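Local coordinates for arabinan endo-1,5-alpha-l-arabinosidase A (Cellvibrio cellulosa, PDB 1GYH), which hydrolyses the alpha-1,5-arabinofuranosyl linkages of linear arabinan, releasing almost exclusively arabinotriose, and so takes part in breaking down the plant cell wall, at residues 2-7 / 311-316; 119-124 / 180-185. All coordinates share one frame; numbering follows the deposited sequence.

Interaction 1: 2-7 / 311-316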
loop_
_atom_site.group_PDB
_atom_site.type_symbol
_atom_site.label_atom_id
_atom_site.label_comp_id
_atom_site.label_asym_id
_atom_site.label_seq_id
_atom_site.Cartn_x
_atom_site.Cartn_y
_atom_site.Cartn_z
ATOM N N ALA A 2 2.486 25.915 1.622
ATOM C CA ALA A 2 2.950 26.662 0.426
ATOM C C ALA A 2 3.323 25.769 -0.761
ATOM O O ALA A 2 2.931 26.118 -1.856
ATOM C CB ALA A 2 3.991 27.502 0.690
ATOM N N LYS A 3 4.072 24.665 -0.533
ATOM C CA LYS A 3 4.298 23.596 -1.545
ATOM C C LYS A 3 3.389 22.390 -1.288
ATOM O O LYS A 3 3.028 22.171 -0.155
ATOM C CB LYS A 3 5.750 23.072 -1.466
ATOM C CG LYS A 3 6.746 23.916 -2.220
ATOM C CD LYS A 3 8.149 23.231 -2.181
ATOM C CE LYS A 3 9.278 24.209 -1.883
ATOM N NZ LYS A 3 10.608 23.768 -2.450
ATOM N N GLN A 4 3.082 21.584 -2.311
ATOM C CA GLN A 4 2.351 20.324 -2.090
ATOM C C GLN A 4 3.205 19.328 -1.319
ATOM O O GLN A 4 4.468 19.364 -1.400
ATOM C CB GLN A 4 1.892 19.707 -3.418
ATOM C CG GLN A 4 0.856 20.549 -4.089
ATOM C CD GLN A 4 0.253 19.963 -5.343
ATOM O OE1 GLN A 4 -0.138 18.758 -5.423
ATOM N NE2 GLN A 4 0.117 20.834 -6.336
ATOM N N VAL A 5 2.560 18.452 -0.552
ATOM C CA VAL A 5 3.308 17.436 0.125
ATOM C C VAL A 5 3.738 16.258 -0.762
ATOM O O VAL A 5 2.948 15.644 -1.513
ATOM C CB VAL A 5 2.813 17.073 1.576
ATOM C CG1 VAL A 5 1.554 17.748 2.043
ATOM C CG2 VAL A 5 2.886 15.657 1.882
ATOM N N ASP A 6 5.036 15.978 -0.712
ATOM C CA ASP A 6 5.603 14.843 -1.459
ATOM C C ASP A 6 5.649 13.577 -0.627
ATOM O O ASP A 6 6.255 13.538 0.466
ATOM C CB ASP A 6 6.989 15.172 -2.048
ATOM C CG ASP A 6 8.013 15.544 -0.989
ATOM O OD1 ASP A 6 7.802 16.518 -0.252
ATOM O OD2 ASP A 6 9.069 14.908 -0.822
ATOM N N VAL A 7 4.958 12.560 -1.144
ATOM C CA VAL A 7 4.830 11.229 -0.550
ATOM C C VAL A 7 4.927 10.163 -1.622
ATOM O O VAL A 7 4.718 10.426 -2.816
ATOM C CB VAL A 7 3.459 11.043 0.202
ATOM C CG1 VAL A 7 3.281 12.114 1.203
ATOM C CG2 VAL A 7 2.233 10.979 -0.785
ATOM N N SER A 311 -7.324 19.514 -8.674
ATOM C CA SER A 311 -8.022 20.346 -7.685
ATOM C C SER A 311 -7.770 19.953 -6.243
ATOM O O SER A 311 -8.026 20.775 -5.337
ATOM C CB SER A 311 -9.534 20.376 -7.961
ATOM O OG SER A 311 -10.104 19.082 -7.939
ATOM N N TYR A 312 -7.278 18.738 -6.003
ATOM C CA TYR A 312 -6.785 18.381 -4.657
ATOM C C TYR A 312 -5.326 18.862 -4.557
ATOM O O TYR A 312 -4.440 18.380 -5.288
ATOM C CB TYR A 312 -6.876 16.922 -4.289
ATOM C CG TYR A 312 -6.223 16.663 -2.960
ATOM C CD1 TYR A 312 -6.949 16.790 -1.774
ATOM C CD2 TYR A 312 -4.848 16.376 -2.864
ATOM C CE1 TYR A 312 -6.349 16.593 -0.540
ATOM C CE2 TYR A 312 -4.246 16.185 -1.621
ATOM C CZ TYR A 312 -4.991 16.302 -0.466
ATOM O OH TYR A 312 -4.399 16.145 0.771
ATOM N N ILE A 313 -5.118 19.842 -3.703
ATOM C CA ILE A 313 -3.814 20.536 -3.512
ATOM C C ILE A 313 -3.418 20.555 -2.019
ATOM O O ILE A 313 -3.792 21.448 -1.268
ATOM C CB ILE A 313 -3.844 21.962 -4.100
ATOM C CG1 ILE A 313 -4.124 21.920 -5.582
ATOM C CG2 ILE A 313 -2.467 22.681 -3.916
ATOM C CD1 ILE A 313 -4.363 23.303 -6.243
ATOM N N SER A 314 -2.649 19.549 -1.605
ATOM C CA SER A 314 -2.108 19.484 -0.266
ATOM C C SER A 314 -1.156 20.663 -0.062
ATOM O O SER A 314 -0.680 21.261 -1.043
ATOM C CB SER A 314 -1.389 18.148 0.023
ATOM O OG SER A 314 -0.217 17.960 -0.792
ATOM N N GLN A 315 -0.937 20.994 1.205
ATOM C CA GLN A 315 -0.046 22.075 1.626
ATOM C C GLN A 315 0.838 21.572 2.774
ATOM O O GLN A 315 0.350 21.098 3.808
ATOM C CB GLN A 315 -0.837 23.318 2.054
ATOM C CG GLN A 315 -1.742 23.986 0.972
ATOM C CD GLN A 315 -0.985 24.833 -0.092
ATOM O OE1 GLN A 315 -0.989 26.063 -0.030
ATOM N NE2 GLN A 315 -0.380 24.166 -1.077
ATOM N N ARG A 316 2.150 21.688 2.600
ATOM C CA ARG A 316 3.106 21.381 3.667
ATOM C C ARG A 316 3.335 22.574 4.593
ATOM O O ARG A 316 3.916 23.591 4.199
ATOM C CB ARG A 316 4.433 20.888 3.079
ATOM C CG ARG A 316 5.553 20.720 4.095
ATOM C CD ARG A 316 5.391 19.557 4.996
ATOM N NE ARG A 316 6.521 19.430 5.925
ATOM C CZ ARG A 316 7.679 18.820 5.650
ATOM N NH1 ARG A 316 7.914 18.240 4.470
ATOM N NH2 ARG A 316 8.601 18.792 6.585
HETATM O O HOH W 1 0.812 25.522 -3.479
HETATM O O HOH W 2 5.377 24.327 2.086
HETATM O O HOH W 3 -1.105 17.553 -3.274
HETATM O O HOH W 4 6.715 16.523 2.182
#

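Interaction 2: 119-124 / 180-185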
loop_
_atom_site.group_PDB
_atom_site.type_symbol
_atom_site.label_atom_id
_atom_site.label_comp_id
_atom_site.label_asym_id
_atom_site.label_seq_id
_atom_site.Cartn_x
_atom_site.Cartn_y
_atom_site.Cartn_z
ATOM N N VAL A 119 12.844 -15.151 0.264
ATOM C CA VAL A 119 14.213 -15.677 0.102
ATOM C C VAL A 119 14.454 -16.073 -1.366
ATOM O O VAL A 119 13.755 -16.904 -1.922
ATOM C CB VAL A 119 14.487 -16.874 1.010
ATOM C CG1 VAL A 119 15.893 -17.492 0.720
ATOM C CG2 VAL A 119 14.382 -16.521 2.471
ATOM N N PRO A 120 15.423 -15.455 -2.024
ATOM C CA PRO A 120 15.704 -15.784 -3.431
ATOM C C PRO A 120 15.915 -17.284 -3.653
ATOM O O PRO A 120 16.582 -17.921 -2.872
ATOM C CB PRO A 120 17.009 -14.999 -3.728
ATOM C CG PRO A 120 16.961 -13.859 -2.799
ATOM C CD PRO A 120 16.276 -14.363 -1.512
ATOM N N GLN A 121 15.321 -17.808 -4.707
ATOM C CA GLN A 121 15.371 -19.203 -5.157
ATOM C C GLN A 121 14.466 -20.130 -4.323
ATOM O O GLN A 121 14.238 -21.258 -4.730
ATOM C CB GLN A 121 16.831 -19.773 -5.223
ATOM C CG GLN A 121 17.849 -18.891 -5.978
ATOM C CD GLN A 121 17.729 -19.031 -7.470
ATOM O OE1 GLN A 121 17.401 -20.122 -7.977
ATOM N NE2 GLN A 121 17.989 -17.935 -8.201
ATOM N N ARG A 122 13.988 -19.664 -3.167
ATOM C CA ARG A 122 13.007 -20.391 -2.377
ATOM C C ARG A 122 11.597 -19.910 -2.754
ATOM O O ARG A 122 10.722 -20.735 -3.094
ATOM C CB ARG A 122 13.218 -20.205 -0.882
ATOM C CG ARG A 122 12.266 -21.117 0.003
ATOM C CD ARG A 122 12.389 -20.844 1.519
ATOM N NE ARG A 122 11.704 -19.600 1.894
ATOM C CZ ARG A 122 11.767 -18.986 3.084
ATOM N NH1 ARG A 122 12.483 -19.504 4.086
ATOM N NH2 ARG A 122 11.066 -17.862 3.290
ATOM N N ASP A 123 11.398 -18.597 -2.730
ATOM C CA ASP A 123 10.047 -17.994 -2.934
ATOM C C ASP A 123 9.863 -17.265 -4.258
ATOM O O ASP A 123 10.642 -16.398 -4.595
ATOM C CB ASP A 123 9.729 -17.034 -1.782
ATOM C CG ASP A 123 9.995 -17.643 -0.438
ATOM O OD1 ASP A 123 9.425 -18.746 -0.103
ATOM O OD2 ASP A 123 10.767 -17.083 0.367
ATOM N N LEU A 124 8.788 -17.587 -4.978
ATOM C CA LEU A 124 8.402 -16.878 -6.192
ATOM C C LEU A 124 7.427 -15.703 -5.899
ATOM O O LEU A 124 6.415 -15.506 -6.566
ATOM C CB LEU A 124 7.889 -17.866 -7.224
ATOM C CG LEU A 124 8.368 -17.575 -8.645
ATOM C CD1 LEU A 124 9.914 -17.531 -8.731
ATOM C CD2 LEU A 124 7.869 -18.621 -9.605
ATOM N N LEU A 180 10.810 -21.209 -15.699
ATOM C CA LEU A 180 12.158 -21.378 -16.283
ATOM C C LEU A 180 12.986 -20.097 -16.235
ATOM O O LEU A 180 14.199 -20.134 -16.433
ATOM C CB LEU A 180 12.077 -21.923 -17.706
ATOM C CG LEU A 180 11.329 -23.253 -17.830
ATOM C CD1 LEU A 180 11.413 -23.753 -19.270
ATOM C CD2 LEU A 180 11.805 -24.316 -16.814
ATOM N N MET A 181 12.355 -18.963 -15.990
ATOM C CA MET A 181 13.056 -17.693 -15.755
ATOM C C MET A 181 13.900 -17.845 -14.484
ATOM O O MET A 181 13.503 -18.561 -13.546
ATOM C CB MET A 181 12.006 -16.586 -15.527
ATOM C CG MET A 181 12.542 -15.173 -15.381
ATOM S SD MET A 181 11.325 -13.820 -15.162
ATOM C CE MET A 181 10.110 -14.131 -16.493
ATOM N N ASP A 182 15.038 -17.174 -14.405
ATOM C CA ASP A 182 15.789 -17.214 -13.164
ATOM C C ASP A 182 14.977 -16.675 -12.001
ATOM O O ASP A 182 14.440 -15.573 -12.074
ATOM C CB ASP A 182 17.107 -16.437 -13.243
ATOM C CG ASP A 182 17.970 -16.690 -12.027
ATOM O OD1 ASP A 182 17.855 -15.981 -11.042
ATOM O OD2 ASP A 182 18.748 -17.644 -11.939
ATOM N N ASP A 183 14.963 -17.428 -10.892
ATOM C CA ASP A 183 14.134 -17.110 -9.729
ATOM C C ASP A 183 14.478 -15.764 -9.074
ATOM O O ASP A 183 13.633 -15.140 -8.397
ATOM C CB ASP A 183 14.232 -18.204 -8.673
ATOM C CG ASP A 183 13.404 -19.458 -9.017
ATOM O OD1 ASP A 183 12.940 -19.634 -10.148
ATOM O OD2 ASP A 183 13.138 -20.339 -8.186
ATOM N N SER A 184 15.699 -15.294 -9.279
ATOM C CA SER A 184 16.142 -14.039 -8.671
ATOM C C SER A 184 15.718 -12.734 -9.402
ATOM O O SER A 184 15.895 -11.606 -8.869
ATOM C CB SER A 184 17.667 -14.102 -8.578
ATOM O OG SER A 184 17.827 -14.844 -7.365
ATOM N N GLN A 185 15.206 -12.891 -10.625
ATOM C CA GLN A 185 14.808 -11.780 -11.487
ATOM C C GLN A 185 13.320 -11.443 -11.302
ATOM O O GLN A 185 12.482 -12.357 -11.205
ATOM C CB GLN A 185 15.016 -12.182 -12.931
ATOM C CG GLN A 185 16.453 -12.466 -13.262
ATOM C CD GLN A 185 17.298 -11.233 -13.093
ATOM O OE1 GLN A 185 18.202 -11.218 -12.272
ATOM N NE2 GLN A 185 16.956 -10.167 -13.823
HETATM O O HOH W 5 13.094 -16.248 -5.812
HETATM O O HOH W 6 16.476 -20.020 -10.864
#

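Interaction 1: 2-7 / 311-316
Ala-2 meets the C-terminal segment through solvent: its O accepts from a water that accepts from Gln-315 NE2. The Gln-315 chain bends at chi2 (-76°), and the same NE2 donates to Ser-314 O at 2.9 Å, with that oxygen lying in the plane of the amide. Lys-3 points its CB away from 311-316 and makes its bonds through the backbone. Lys-3 O takes Arg-316 N at 2.9 Å, nearly along the C=O axis, while a second water joins Lys-3 N to Arg-316 O. Gln-4 crosses Ile-313 obliquely, its CG 4.0 Å from Ile-313 CG2, and its CA lies 3.3 Å from Ser-314 O in a CA-H...O contact. Gln-4 OE1 is held by Lys-290 and by a water that donates to it and accepts from Ser-314 N. Val-5 N donates to Ser-314 OG at 2.8 Å; chi1 of 65° sets this hydroxyl between the backbone N and the carbonyl carbon, where it also lies 3.3 Å from Val-5 CG1. Both residues are buried. Asp-6, which probably binds substrate as in a near-identical enzyme, sends OD1 to a water only weakly bonded by Arg-316 NH1; the charged atoms Asp-6 OD1 and Arg-316 NH1 stay 5.0 Å apart. The touching parts, 2-5 and 312-316, run 103° apart, so the segments cross and do not pair as neighbouring strands. Strand 315-316 lies parallel to strand 38-44 at the edge of the first blade, whereas Val-5 bonds through its backbone to Leu-289 of strand 286-296, so the crossing bridges the first and last blades of the propeller.

Interaction 2: 119-124 / 180-185
The side chain of Gln-121, bent at chi2 (-79°), reaches over the turn at 182-185 with its amide plane nearly parallel to the carboxylate of Asp-183, 19° apart. Gln-121 OE1 sits 3.8 Å from Asp-183 CB, while NE2 donates to Ser-184 OG at 3.2 Å, roughly in the amide plane. Against Asp-182 the orientation differs, the chains crossing at about a right angle with planes 56° apart. Leu-124 also reaches across, bringing CD1 to 3.9 Å from Asp-183 OD1 at about a right angle, and Pro-120 CB touches Ser-184 OG. Waters complete the join: one accepts from Gln-121 N and donates to Asp-123 O and Asp-183 O, and another links Gln-121 OE1 to Asp-183 N. Behind, Arg-122 grips Asp-123 side-on in a salt bridge, and Asp-123 OD2 also takes Val-119 N at 2.8 Å. Pro-120 and Gln-121, whose phi is positive, form a type II turn closed by Arg-122 N to Val-119 O. The facing turn is type I with an Asx turn at its start, Asp-182 OD1 accepting from Ser-184 N at 2.9 Å. Two inter-blade loops, touching at the rim, are in keeping with the five-bladed beta-propeller of family 43.

How the interactions relate
The two contacts lie on opposite sides of the chain's centre, their own centres about 40 Å apart and their nearest atoms about 25 Å apart, and they share no strand. Interaction 1 is partly buried, with two of nine touching residues buried, and joins the chain's two ends; interaction 2 is a surface contact nested within the 303 residues that interaction 1 encloses. Both are bridged by waters, but 2-7 and 311-316 add two direct bonds from backbone N-H groups, whereas 119-124 and 180-185, loops flanking the third blade, have a single direct bond, from a side-chain amide. Interaction 1 is also the larger, 422 Å² against 280 Å².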